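Local coordinates for protein TRAP-type transporter, periplasmic component (Cupriavidus necator, PDB 4P8B) that binds (2S)-2-acetolactate and, as a periplasmic solute-binding protein, probably delivers such a small hydroxy acid to a TRAP-type membrane transporter, at residues A[39-44]-A[219-224]; A[86-92]-A[247-252]; A[151-157]-A[236-242]. All blocks are in the same frame, centred on the assembly; numbering follows the deposited sequence.

How the interactions relate
Interaction 3 lies near the middle of the molecule, where 151-157 and 236-242 pair beside the ligand, which Asn152 and Arg155 bind. Interaction 1 touches it, with centres about 14 Å apart: Val220 CG2 lies 3.4 Å from Asn152 OD1, beside the pocket that Leu39 helps to line. Interaction 2 is remote, its centre about 28 Å from that of interaction 3, yet both use strand 241-249, which interaction 3 meets at its start and interaction 2 at its end. Along the chain the order is 39-44, 86-92, 151-157, 219-224, 236-242, 247-252; interaction 3 nests within the loop closed by interaction 2, and interaction 1 crosses both. The chain passes repeatedly between two lobes, as in periplasmic binding proteins.

Interaction 1. Residues A[39-44]-A[219-224]; sequences LGPAFP and SVFAAA
Segment 39-44 is a loop that leads into a helix, and 219-224 is the last turn of another helix together with the residue that follows it. The loop bends through a type I beta turn from Gly40 to Phe43, closed by Phe43 N to Gly40 O at 3.0 Å; Phe43 then takes the N-cap position, and Pro44 begins the next helix. The closest CA atoms are those of Phe43 and Ala223, 6.0 Å apart. The main bump is the Phe43 ring (chi1 m, chi2 85°), which fits against a hollow walled by Val220, Ala223 and Ala224. Ala223 CB sits over one ring face, 3.9 Å from the centroid, in a CH-pi contact. Val220 O approaches the ring edge, 3.7 Å from Phe43 CE2, and Phe43 CZ lies 3.9 Å from Ala224 CB. Ala223 CB also touches the turn, 3.4 Å from Ala42 O. On the flank, Pro44 CG rests 3.6 Å from Ser219 CB. The extended Leu39 side chain (chi1 m, chi2 t) lies over the other face of the Phe43 ring, with CD1 3.8 Å from Val220 CG2. The contact is largely apolar and lies beside the binding cleft: Leu39 lines the acetolactate pocket. Trp199 of helix 199-208 touches Leu39, Val220 and Ala224, whereas Pro44, at the start of helix 44-59, leans on Glu275 and Leu278 of helix 258-279.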
# COMPACT_ATOMS: atom_id res chain seq x y z
N LEU A 39 -5.28 -2.94 8.07
CA LEU A 39 -4.55 -2.56 9.29
C LEU A 39 -5.38 -1.66 10.18
O LEU A 39 -6.04 -0.73 9.69
CB LEU A 39 -3.27 -1.81 8.89
CG LEU A 39 -2.28 -2.61 8.03
CD1 LEU A 39 -1.01 -1.78 7.78
CD2 LEU A 39 -1.94 -3.93 8.70
N GLY A 40 -5.35 -1.94 11.47
CA GLY A 40 -6.08 -1.17 12.44
C GLY A 40 -5.33 0.05 12.91
O GLY A 40 -4.27 0.39 12.38
N PRO A 41 -5.87 0.74 13.91
CA PRO A 41 -5.37 2.04 14.37
C PRO A 41 -3.96 2.05 15.00
O PRO A 41 -3.47 3.13 15.32
CB PRO A 41 -6.40 2.44 15.43
CG PRO A 41 -7.63 1.66 15.11
CD PRO A 41 -7.16 0.38 14.52
N ALA A 42 -3.33 0.90 15.20
CA ALA A 42 -1.93 0.91 15.59
C ALA A 42 -1.06 1.43 14.45
O ALA A 42 0.10 1.81 14.66
CB ALA A 42 -1.48 -0.49 15.97
N PHE A 43 -1.58 1.39 13.21
CA PHE A 43 -0.83 1.73 12.00
C PHE A 43 -1.33 3.03 11.41
O PHE A 43 -2.50 3.34 11.56
CB PHE A 43 -1.03 0.62 10.97
CG PHE A 43 -0.55 -0.71 11.41
CD1 PHE A 43 -1.35 -1.56 12.18
CD2 PHE A 43 0.73 -1.12 11.10
CE1 PHE A 43 -0.88 -2.80 12.60
CE2 PHE A 43 1.19 -2.34 11.51
CZ PHE A 43 0.40 -3.18 12.27
N PRO A 44 -0.49 3.77 10.68
CA PRO A 44 -1.00 4.98 10.04
C PRO A 44 -2.24 4.74 9.17
O PRO A 44 -3.18 5.50 9.24
CB PRO A 44 0.20 5.44 9.20
CG PRO A 44 1.38 4.98 10.02
CD PRO A 44 0.97 3.65 10.53
N SER A 219 6.53 2.16 8.55
CA SER A 219 5.57 2.34 9.62
C SER A 219 4.86 1.04 10.00
O SER A 219 4.43 0.88 11.14
CB SER A 219 4.56 3.43 9.27
OG SER A 219 3.80 3.06 8.14
N VAL A 220 4.74 0.13 9.05
CA VAL A 220 4.16 -1.19 9.24
C VAL A 220 5.18 -2.08 9.95
O VAL A 220 4.85 -2.72 10.94
CB VAL A 220 3.70 -1.77 7.91
CG1 VAL A 220 3.23 -3.19 8.07
CG2 VAL A 220 2.60 -0.89 7.29
N PHE A 221 6.43 -2.06 9.49
CA PHE A 221 7.52 -2.80 10.16
C PHE A 221 7.56 -2.41 11.62
O PHE A 221 7.66 -3.25 12.51
CB PHE A 221 8.84 -2.44 9.46
CG PHE A 221 10.05 -3.17 9.98
CD1 PHE A 221 10.69 -2.73 11.12
CD2 PHE A 221 10.51 -4.31 9.34
CE1 PHE A 221 11.82 -3.39 11.59
CE2 PHE A 221 11.63 -4.99 9.84
CZ PHE A 221 12.26 -4.53 10.94
N ALA A 222 7.48 -1.11 11.89
CA ALA A 222 7.58 -0.60 13.26
C ALA A 222 6.38 -0.97 14.12
O ALA A 222 6.54 -1.50 15.21
CB ALA A 222 7.78 0.90 13.25
N ALA A 223 5.17 -0.70 13.64
CA ALA A 223 3.98 -0.87 14.47
C ALA A 223 3.67 -2.35 14.68
O ALA A 223 3.11 -2.72 15.71
CB ALA A 223 2.78 -0.15 13.88
N ALA A 224 4.04 -3.19 13.73
CA ALA A 224 3.91 -4.63 13.88
C ALA A 224 5.14 -5.24 14.58
O ALA A 224 5.18 -6.44 14.80
CB ALA A 224 3.70 -5.29 12.53

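Interaction 2. Residues A[86-92]-A[247-252]; sequences IRQGVID and VVNKQI
Segment 86-92 starts as the last turn of a helix, which Gly89 leaves with positive phi (99°) before the chain turns through Val90 and Ile91 to Asp92. Segment 247-252 runs as a strand to Asn249 and then enters a helix. The nearest CA atoms, those of Asp92 and Asn249, are 5.3 Å apart, and Asn249 N donates to Asp92 O at 2.8 Å. Asn249 (chi1 t, chi2 -82°) reaches toward the end of the first helix, where its ND2 donates to Ile86 O at 2.8 Å and lies 3.6 Å from Gly89 CA. Its OD1 faces its own helix, accepting from Ile252 N at 2.9 Å and, weakly, from Gln251 N at 2.8 Å. Beside this polar link, Ile86 CD1 (chi1 m, chi2 t) meets Val247 CG2 at 4.0 Å, and Ile252 CD1 touches Asp92 OD1 at 3.5 Å, while Asp92 OD2 accepts a hydrogen bond from Lys34 N. One asparagine thus serves as N-cap of the helix starting at 250 and binds the C-terminal turn of the helix ending at 88. This strand-to-helix junction of the periplasmic binding protein fold ends 241-249, an inner strand antiparallel between 93-97 and 144-154.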
# COMPACT_ATOMS: atom_id res chain seq x y z
N ILE A 86 -16.35 -4.73 -1.80
CA ILE A 86 -16.78 -3.33 -1.87
C ILE A 86 -17.73 -3.11 -3.05
O ILE A 86 -18.79 -2.52 -2.88
CB ILE A 86 -15.59 -2.34 -2.00
CG1 ILE A 86 -14.64 -2.45 -0.82
CG2 ILE A 86 -16.13 -0.91 -2.08
CD1 ILE A 86 -13.28 -1.85 -1.09
N ARG A 87 -17.35 -3.59 -4.24
CA ARG A 87 -18.16 -3.42 -5.45
C ARG A 87 -19.54 -4.06 -5.27
O ARG A 87 -20.55 -3.51 -5.73
CB ARG A 87 -17.42 -4.05 -6.64
CG ARG A 87 -18.04 -3.79 -8.00
CD ARG A 87 -17.29 -4.55 -9.09
NE ARG A 87 -17.57 -4.03 -10.42
CZ ARG A 87 -18.65 -4.32 -11.13
NH1 ARG A 87 -18.80 -3.78 -12.33
NH2 ARG A 87 -19.57 -5.15 -10.66
N GLN A 88 -19.59 -5.21 -4.60
CA GLN A 88 -20.83 -5.94 -4.36
C GLN A 88 -21.66 -5.30 -3.26
O GLN A 88 -22.89 -5.46 -3.24
CB GLN A 88 -20.54 -7.39 -3.95
CG GLN A 88 -19.98 -8.26 -5.06
CD GLN A 88 -19.36 -9.54 -4.52
OE1 GLN A 88 -19.61 -9.93 -3.38
NE2 GLN A 88 -18.54 -10.18 -5.34
N GLY A 89 -21.02 -4.60 -2.33
CA GLY A 89 -21.74 -4.00 -1.22
C GLY A 89 -21.71 -4.77 0.09
O GLY A 89 -22.38 -4.41 1.06
N VAL A 90 -20.94 -5.86 0.14
CA VAL A 90 -20.66 -6.51 1.41
C VAL A 90 -19.92 -5.53 2.32
O VAL A 90 -20.14 -5.47 3.52
CB VAL A 90 -19.82 -7.78 1.18
CG1 VAL A 90 -19.22 -8.29 2.50
CG2 VAL A 90 -20.67 -8.85 0.51
N ILE A 91 -19.05 -4.73 1.72
CA ILE A 91 -18.35 -3.65 2.42
C ILE A 91 -18.89 -2.31 1.92
O ILE A 91 -19.00 -2.10 0.70
CB ILE A 91 -16.83 -3.72 2.13
CG1 ILE A 91 -16.25 -5.01 2.70
CG2 ILE A 91 -16.10 -2.52 2.73
CD1 ILE A 91 -14.85 -5.31 2.20
N ASP A 92 -19.19 -1.40 2.83
CA ASP A 92 -19.80 -0.12 2.45
C ASP A 92 -18.76 0.88 2.01
O ASP A 92 -19.00 1.68 1.09
CB ASP A 92 -20.57 0.47 3.63
CG ASP A 92 -21.76 -0.40 4.08
OD1 ASP A 92 -22.42 -1.03 3.24
OD2 ASP A 92 -21.99 -0.41 5.29
N VAL A 247 -12.50 4.95 -0.37
CA VAL A 247 -13.57 4.67 -1.33
C VAL A 247 -14.87 4.33 -0.65
O VAL A 247 -14.91 3.92 0.50
CB VAL A 247 -13.22 3.46 -2.25
CG1 VAL A 247 -11.95 3.70 -3.02
CG2 VAL A 247 -13.14 2.17 -1.44
N VAL A 248 -15.96 4.52 -1.39
CA VAL A 248 -17.30 4.18 -0.92
C VAL A 248 -17.96 3.36 -2.02
O VAL A 248 -17.83 3.67 -3.20
CB VAL A 248 -18.13 5.45 -0.65
CG1 VAL A 248 -19.54 5.09 -0.16
CG2 VAL A 248 -17.45 6.31 0.37
N ASN A 249 -18.70 2.32 -1.64
CA ASN A 249 -19.53 1.60 -2.59
C ASN A 249 -20.52 2.55 -3.31
O ASN A 249 -21.03 3.46 -2.70
CB ASN A 249 -20.29 0.48 -1.85
CG ASN A 249 -21.45 -0.09 -2.66
OD1 ASN A 249 -22.55 0.47 -2.68
ND2 ASN A 249 -21.20 -1.19 -3.35
N LYS A 250 -20.69 2.34 -4.62
CA LYS A 250 -21.47 3.24 -5.48
C LYS A 250 -22.91 3.40 -5.01
O LYS A 250 -23.43 4.52 -4.96
CB LYS A 250 -21.43 2.72 -6.92
CG LYS A 250 -22.22 3.53 -7.97
CD LYS A 250 -22.03 2.90 -9.34
CE LYS A 250 -22.85 3.58 -10.42
NZ LYS A 250 -22.34 4.95 -10.73
N GLN A 251 -23.55 2.30 -4.62
CA GLN A 251 -24.95 2.39 -4.22
C GLN A 251 -25.10 3.05 -2.84
O GLN A 251 -26.06 3.76 -2.58
CB GLN A 251 -25.62 1.02 -4.28
CG GLN A 251 -25.85 0.52 -5.71
CD GLN A 251 -24.63 -0.14 -6.31
OE1 GLN A 251 -23.82 -0.73 -5.60
NE2 GLN A 251 -24.50 -0.06 -7.64
N ILE A 252 -24.11 2.84 -1.96
CA ILE A 252 -24.10 3.52 -0.68
C ILE A 252 -23.93 5.01 -0.94
O ILE A 252 -24.64 5.85 -0.39
CB ILE A 252 -22.93 3.01 0.21
CG1 ILE A 252 -23.17 1.55 0.60
CG2 ILE A 252 -22.76 3.88 1.44
CD1 ILE A 252 -24.33 1.34 1.55

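Interaction 3. Residues A[151-157]-A[236-242]; sequences ENGFREV and TWGYVAD. With X2X ((2S)-2-hydroxy-2-methyl-3-oxobutanoic acid), chain D.
Two segments of the chain run antiparallel here, with Gly153 and Asp242 as a hydrogen-bonded pair (CA-CA 5.5 Å) and Phe154 and Ala241 as a non-hydrogen-bonded one (3.9 Å). A classic beta bulge interrupts the ladder: Asn152 N and Gly153 N both donate to Asp242 O, at 2.9 and 3.3 Å. Asp242 N returns a bond to Gly153 O at 3.2 Å, and Arg155 N reaches Val240 O at 2.9 Å. Farther along, the residues from Thr236 to Val240 are held by Trp237 NE1 to Arg155 O, 3.1 Å, and by Gly238 N to Glu156 OE1, 2.8 Å. Ala241 CB lies over the Phe154 ring, 3.7 Å from its centroid, and Val157 CG1 lies over the Trp237 five-membered ring at 3.8 Å. Asp242 ties the pocket residues together: OD1 forms a salt bridge with Arg155 NH1 at 3.0 Å, while OD2 accepts from Asn152 ND2 at 3.0 Å and bonds Ser97. Arg155 (chi2 t, chi3 p) thereby presents its guanidinium edge to acetolactate, NH2 to carboxylate OAE and NH1 to hydroxyl OAF, both at 3.0 Å; Asn152 ND2 adds a weak bond to OAF at 3.1 Å. Arg155 NE is paired with Glu215, and Gln79, Asn100, Arg176 and Asn216 complete the ligand's polar shell. Arg176 in strand 174-177 probably corresponds to the conserved carboxylate-binding arginine of TRAP binding proteins, with Arg155 a second arginine beside it. Strands 144-154 and 241-249 are neighbours in the five-stranded sheet, while 156-159 passes into the four-stranded one between 213-216 and 233-235.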
# COMPACT_ATOMS: atom_id res chain seq x y z
N GLU A 151 -1.53 6.81 2.16
CA GLU A 151 -0.23 6.17 1.91
C GLU A 151 0.07 5.05 2.88
O GLU A 151 -0.11 5.18 4.08
CB GLU A 151 0.87 7.22 2.02
CG GLU A 151 2.27 6.71 1.65
CD GLU A 151 3.14 7.84 1.21
OE1 GLU A 151 2.70 8.56 0.31
OE2 GLU A 151 4.23 8.06 1.79
N ASN A 152 0.55 3.93 2.34
CA ASN A 152 1.20 2.90 3.16
C ASN A 152 2.69 3.26 3.15
O ASN A 152 3.22 3.66 4.19
CB ASN A 152 0.89 1.52 2.62
CG ASN A 152 0.84 0.44 3.71
OD1 ASN A 152 0.81 0.73 4.91
ND2 ASN A 152 0.82 -0.79 3.28
N GLY A 153 3.33 3.18 2.00
CA GLY A 153 4.65 3.75 1.82
C GLY A 153 5.58 2.90 1.01
O GLY A 153 5.19 1.91 0.41
N PHE A 154 6.83 3.32 0.96
CA PHE A 154 7.88 2.57 0.26
C PHE A 154 8.15 1.26 0.98
O PHE A 154 8.37 1.24 2.21
CB PHE A 154 9.17 3.40 0.11
CG PHE A 154 9.09 4.37 -1.03
CD1 PHE A 154 9.32 3.94 -2.32
CD2 PHE A 154 8.76 5.69 -0.81
CE1 PHE A 154 9.22 4.83 -3.39
CE2 PHE A 154 8.66 6.57 -1.87
CZ PHE A 154 8.89 6.14 -3.16
N ARG A 155 8.12 0.17 0.23
CA ARG A 155 8.11 -1.16 0.81
C ARG A 155 9.52 -1.73 0.86
O ARG A 155 10.08 -2.11 -0.16
CB ARG A 155 7.14 -2.06 0.04
CG ARG A 155 5.72 -1.52 0.02
CD ARG A 155 4.75 -2.40 -0.75
NE ARG A 155 4.48 -3.69 -0.11
CZ ARG A 155 3.56 -3.92 0.82
NH1 ARG A 155 2.84 -2.93 1.29
NH2 ARG A 155 3.40 -5.14 1.30
N GLU A 156 10.11 -1.74 2.06
CA GLU A 156 11.50 -2.13 2.25
C GLU A 156 11.57 -3.62 2.58
O GLU A 156 10.74 -4.13 3.34
CB GLU A 156 12.13 -1.27 3.35
CG GLU A 156 11.84 0.24 3.24
CD GLU A 156 12.28 0.88 1.93
OE1 GLU A 156 12.78 0.20 1.03
OE2 GLU A 156 12.09 2.12 1.81
N VAL A 157 12.53 -4.31 1.99
CA VAL A 157 12.66 -5.75 2.16
C VAL A 157 13.43 -6.12 3.43
O VAL A 157 14.49 -5.55 3.72
CB VAL A 157 13.27 -6.40 0.88
CG1 VAL A 157 14.70 -5.87 0.58
CG2 VAL A 157 13.29 -7.91 0.99
N THR A 236 16.71 -0.61 2.51
CA THR A 236 15.77 0.44 2.16
C THR A 236 15.79 0.73 0.66
O THR A 236 16.00 1.88 0.23
CB THR A 236 16.07 1.70 2.94
OG1 THR A 236 17.43 2.09 2.69
CG2 THR A 236 15.84 1.48 4.45
N TRP A 237 15.60 -0.30 -0.15
CA TRP A 237 15.69 -0.19 -1.61
C TRP A 237 14.56 0.60 -2.27
O TRP A 237 14.71 0.99 -3.42
CB TRP A 237 15.77 -1.57 -2.21
CG TRP A 237 14.57 -2.47 -2.03
CD1 TRP A 237 13.47 -2.29 -1.22
CD2 TRP A 237 14.37 -3.72 -2.69
NE1 TRP A 237 12.63 -3.36 -1.34
CE2 TRP A 237 13.14 -4.25 -2.24
CE3 TRP A 237 15.13 -4.46 -3.61
CZ2 TRP A 237 12.65 -5.45 -2.71
CZ3 TRP A 237 14.64 -5.65 -4.07
CH2 TRP A 237 13.41 -6.14 -3.61
N GLY A 238 13.47 0.87 -1.57
CA GLY A 238 12.40 1.68 -2.13
C GLY A 238 11.83 1.13 -3.42
O GLY A 238 11.43 1.94 -4.29
N TYR A 239 11.75 -0.18 -3.61
CA TYR A 239 11.46 -0.72 -4.94
C TYR A 239 10.07 -0.34 -5.45
O TYR A 239 9.90 -0.09 -6.65
CB TYR A 239 11.70 -2.23 -5.05
CG TYR A 239 10.63 -3.17 -4.51
CD1 TYR A 239 10.11 -3.05 -3.20
CD2 TYR A 239 10.21 -4.23 -5.27
CE1 TYR A 239 9.16 -3.95 -2.73
CE2 TYR A 239 9.30 -5.15 -4.80
CZ TYR A 239 8.77 -5.00 -3.53
OH TYR A 239 7.85 -5.93 -3.10
N VAL A 240 9.09 -0.27 -4.55
CA VAL A 240 7.75 0.20 -4.89
C VAL A 240 7.21 0.94 -3.67
O VAL A 240 7.77 0.85 -2.58
CB VAL A 240 6.78 -0.97 -5.18
CG1 VAL A 240 7.27 -1.84 -6.31
CG2 VAL A 240 6.51 -1.80 -3.93
N ALA A 241 6.09 1.63 -3.85
CA ALA A 241 5.35 2.17 -2.73
C ALA A 241 3.87 2.00 -3.02
O ALA A 241 3.44 2.29 -4.13
CB ALA A 241 5.66 3.63 -2.48
N ASP A 242 3.10 1.56 -2.03
CA ASP A 242 1.66 1.48 -2.20
C ASP A 242 0.97 2.67 -1.55
O ASP A 242 1.05 2.85 -0.32
CB ASP A 242 1.05 0.12 -1.75
CG ASP A 242 1.33 -0.29 -0.31
OD1 ASP A 242 2.48 -0.16 0.17
OD2 ASP A 242 0.40 -0.86 0.32
OAD X2X D . -0.30 -7.19 3.42
CAH X2X D . 0.51 -6.22 3.55
OAE X2X D . 1.76 -6.39 3.50
CAI X2X D . -0.01 -4.83 3.74
CAB X2X D . -0.64 -4.75 5.11
OAF X2X D . 0.98 -3.88 3.49
CAG X2X D . -1.04 -4.65 2.67
OAC X2X D . -2.23 -4.78 2.93
CAA X2X D . -0.61 -4.33 1.28